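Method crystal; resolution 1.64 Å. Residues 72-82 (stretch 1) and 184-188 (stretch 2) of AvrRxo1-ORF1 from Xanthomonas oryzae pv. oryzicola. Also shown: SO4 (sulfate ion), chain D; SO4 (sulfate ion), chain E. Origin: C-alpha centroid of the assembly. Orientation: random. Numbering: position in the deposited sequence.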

# COMPACT_ATOMS: atom_id res chain seq x y z
N GLY A 72 9.69 -16.48 -11.05
CA GLY A 72 8.45 -15.79 -10.75
C GLY A 72 7.47 -16.69 -10.05
O GLY A 72 7.55 -17.91 -10.16
N ASN A 73 6.52 -16.06 -9.36
CA ASN A 73 5.51 -16.79 -8.61
C ASN A 73 4.54 -17.55 -9.51
O ASN A 73 4.49 -17.36 -10.72
CB ASN A 73 4.73 -15.80 -7.73
CG ASN A 73 3.97 -16.49 -6.61
OD1 ASN A 73 4.36 -17.56 -6.14
ND2 ASN A 73 2.88 -15.85 -6.16
N THR A 74 3.78 -18.42 -8.88
CA THR A 74 2.77 -19.23 -9.55
C THR A 74 1.78 -18.39 -10.37
O THR A 74 1.26 -17.38 -9.89
CB THR A 74 2.01 -20.02 -8.48
OG1 THR A 74 2.95 -20.77 -7.69
CG2 THR A 74 1.02 -20.99 -9.11
N ALA A 75 1.52 -18.82 -11.60
CA ALA A 75 0.46 -18.24 -12.43
C ALA A 75 0.59 -16.73 -12.60
O ALA A 75 -0.40 -15.99 -12.52
CB ALA A 75 -0.94 -18.61 -11.88
N THR A 76 1.81 -16.29 -12.89
CA THR A 76 2.08 -14.88 -13.13
C THR A 76 2.18 -14.54 -14.61
O THR A 76 2.38 -13.38 -14.96
CB THR A 76 3.38 -14.44 -12.44
OG1 THR A 76 4.43 -15.36 -12.76
CG2 THR A 76 3.20 -14.40 -10.92
N GLY A 77 2.08 -15.54 -15.47
CA GLY A 77 2.20 -15.32 -16.90
C GLY A 77 3.56 -15.68 -17.47
O GLY A 77 3.96 -15.18 -18.52
N LYS A 78 4.27 -16.57 -16.77
CA LYS A 78 5.63 -16.93 -17.15
C LYS A 78 5.71 -17.55 -18.54
O LYS A 78 6.58 -17.19 -19.34
CB LYS A 78 6.25 -17.86 -16.10
CG LYS A 78 6.34 -17.21 -14.72
CD LYS A 78 6.74 -18.19 -13.62
CE LYS A 78 8.13 -18.70 -13.80
NZ LYS A 78 8.63 -19.42 -12.57
N THR A 79 4.79 -18.46 -18.84
CA THR A 79 4.81 -19.13 -20.14
C THR A 79 4.65 -18.17 -21.32
O THR A 79 5.40 -18.24 -22.30
CB THR A 79 3.77 -20.26 -20.18
OG1 THR A 79 4.10 -21.21 -19.16
CG2 THR A 79 3.77 -20.93 -21.54
N ARG A 80 3.69 -17.24 -21.21
CA ARG A 80 3.49 -16.25 -22.26
C ARG A 80 4.72 -15.35 -22.44
O ARG A 80 5.09 -15.01 -23.57
CB ARG A 80 2.24 -15.43 -21.96
CG ARG A 80 1.82 -14.52 -23.10
CD ARG A 80 0.57 -13.72 -22.75
NE ARG A 80 0.44 -12.54 -23.60
CZ ARG A 80 -0.04 -12.57 -24.83
NH1 ARG A 80 -0.45 -13.72 -25.36
NH2 ARG A 80 -0.12 -11.45 -25.54
N ILE A 81 5.35 -14.96 -21.34
CA ILE A 81 6.59 -14.17 -21.44
C ILE A 81 7.72 -14.93 -22.15
O ILE A 81 8.39 -14.38 -23.03
CB ILE A 81 7.06 -13.66 -20.06
CG1 ILE A 81 6.18 -12.49 -19.62
CG2 ILE A 81 8.53 -13.23 -20.11
CD1 ILE A 81 6.37 -11.22 -20.44
N ALA A 82 7.91 -16.20 -21.79
CA ALA A 82 8.91 -17.03 -22.48
C ALA A 82 8.64 -17.08 -23.98
O ALA A 82 9.54 -16.91 -24.80
CB ALA A 82 8.95 -18.43 -21.88
N ASP A 184 12.40 -12.49 -15.16
CA ASP A 184 11.75 -12.46 -13.86
C ASP A 184 10.38 -11.84 -14.10
O ASP A 184 10.28 -10.75 -14.66
CB ASP A 184 12.61 -11.59 -12.94
CG ASP A 184 12.19 -11.65 -11.49
OD1 ASP A 184 11.26 -12.41 -11.14
OD2 ASP A 184 12.81 -10.92 -10.69
N ILE A 185 9.32 -12.56 -13.73
CA ILE A 185 7.97 -12.20 -14.13
C ILE A 185 7.12 -12.01 -12.88
O ILE A 185 7.02 -12.91 -12.04
CB ILE A 185 7.34 -13.31 -15.00
CG1 ILE A 185 8.17 -13.52 -16.29
CG2 ILE A 185 5.91 -12.93 -15.37
CD1 ILE A 185 9.03 -14.78 -16.30
N ASP A 186 6.51 -10.83 -12.76
CA ASP A 186 5.71 -10.49 -11.59
C ASP A 186 4.27 -10.18 -11.96
O ASP A 186 4.01 -9.57 -13.00
CB ASP A 186 6.26 -9.26 -10.89
CG ASP A 186 5.54 -8.95 -9.60
OD1 ASP A 186 5.94 -9.52 -8.56
OD2 ASP A 186 4.55 -8.18 -9.62
N ALA A 187 3.34 -10.60 -11.09
CA ALA A 187 1.96 -10.14 -11.15
C ALA A 187 1.47 -9.93 -9.73
O ALA A 187 2.00 -10.53 -8.80
CB ALA A 187 1.09 -11.18 -11.86
N PRO A 188 0.45 -9.08 -9.57
CA PRO A 188 -0.14 -8.91 -8.24
C PRO A 188 -0.63 -10.24 -7.70
O PRO A 188 -0.99 -11.12 -8.50
CB PRO A 188 -1.34 -7.99 -8.51
CG PRO A 188 -0.97 -7.24 -9.75
CD PRO A 188 -0.12 -8.16 -10.57
S SO4 D . 1.45 -18.99 -16.99
O1 SO4 D . 0.87 -18.14 -15.96
O2 SO4 D . 1.42 -18.32 -18.30
O3 SO4 D . 0.63 -20.20 -17.05
O4 SO4 D . 2.81 -19.35 -16.65
S SO4 E . 3.80 -22.08 -12.37
O1 SO4 E . 3.54 -22.51 -13.74
O2 SO4 E . 3.85 -20.62 -12.37
O3 SO4 E . 5.11 -22.60 -11.97
O4 SO4 E . 2.80 -22.62 -11.45
O HOH W 1 6.80 -13.22 -9.48
O HOH W 2 2.00 -13.33 -7.69

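This is a small, largely apolar contact in which the end of a strand packs against a glycine-rich loop and the first turn of the helix that follows it, with no direct hydrogen bond between the stretches and two waters bridging their polar groups. The two backbones run alongside each other, Gly72 lying nearest Ile185 (CA to CA 5.0 Å) and Thr76 nearest Ala187 (CA to CA 5.1 Å), and together they bury 343 Å².

Ile185 is the centre of the contact. Its CA-to-CB bond points toward the loop, and its branched side chain meets several neighbours: CG2 lies 3.6 Å from Thr76 O, CG1 lies 3.8 Å from Ile81 CG2, and CD1 lies 4.0 Å from Lys78 CG. Ile81, one helical turn beyond Gly77, is held there by the backbone hydrogen bond from Ile81 N to Gly77 O (3.2 Å), so the helix presents an apolar side chain to the strand. Lys78 contributes the aliphatic part of its chain, while its end leads away and NZ donates a hydrogen bond to Gly72 O (3.0 Å), tying the helix start back to the loop.

Thr76 suits its place by being both polar and apolar. Its OG1 donates to Asn73 O (2.9 Å), bracing the type II turn from Asn73 to Thr76, while its methyl CG2 packs 4.0 Å from Ala187 CB. The small alanine side chain points toward the loop and fills this spot with a single methyl.

Gly72 is required by its backbone angles, and also by its neighbour: an ideal CB would lie 2.5 Å from Ile185 O, a clash. Without one, Gly72 CA approaches Ile185 O at 3.5 Å in a CA-H...O contact. The same carbonyl accepts from water 1 (Ile185 O to water O 2.6 Å), which in turn accepts from Asn73 N (2.9 Å to water O). Water 2 repeats the pattern, accepting from Asn73 ND2 (3.1 Å to its O) and donating to Ala187 O (3.0 Å from its O). Asn73 thus reaches the strand side through both its backbone and its amide side chain.

Gly77, at the N-cap position, also has backbone angles that call for glycine. Around it the loop and helix start bind a sulfate, probably from the crystallisation liquor: Gly77 N donates to O1 of the chain D ion (2.9 Å) and Thr79 N to its O4 (3.1 Å), as suits an anion at free amides.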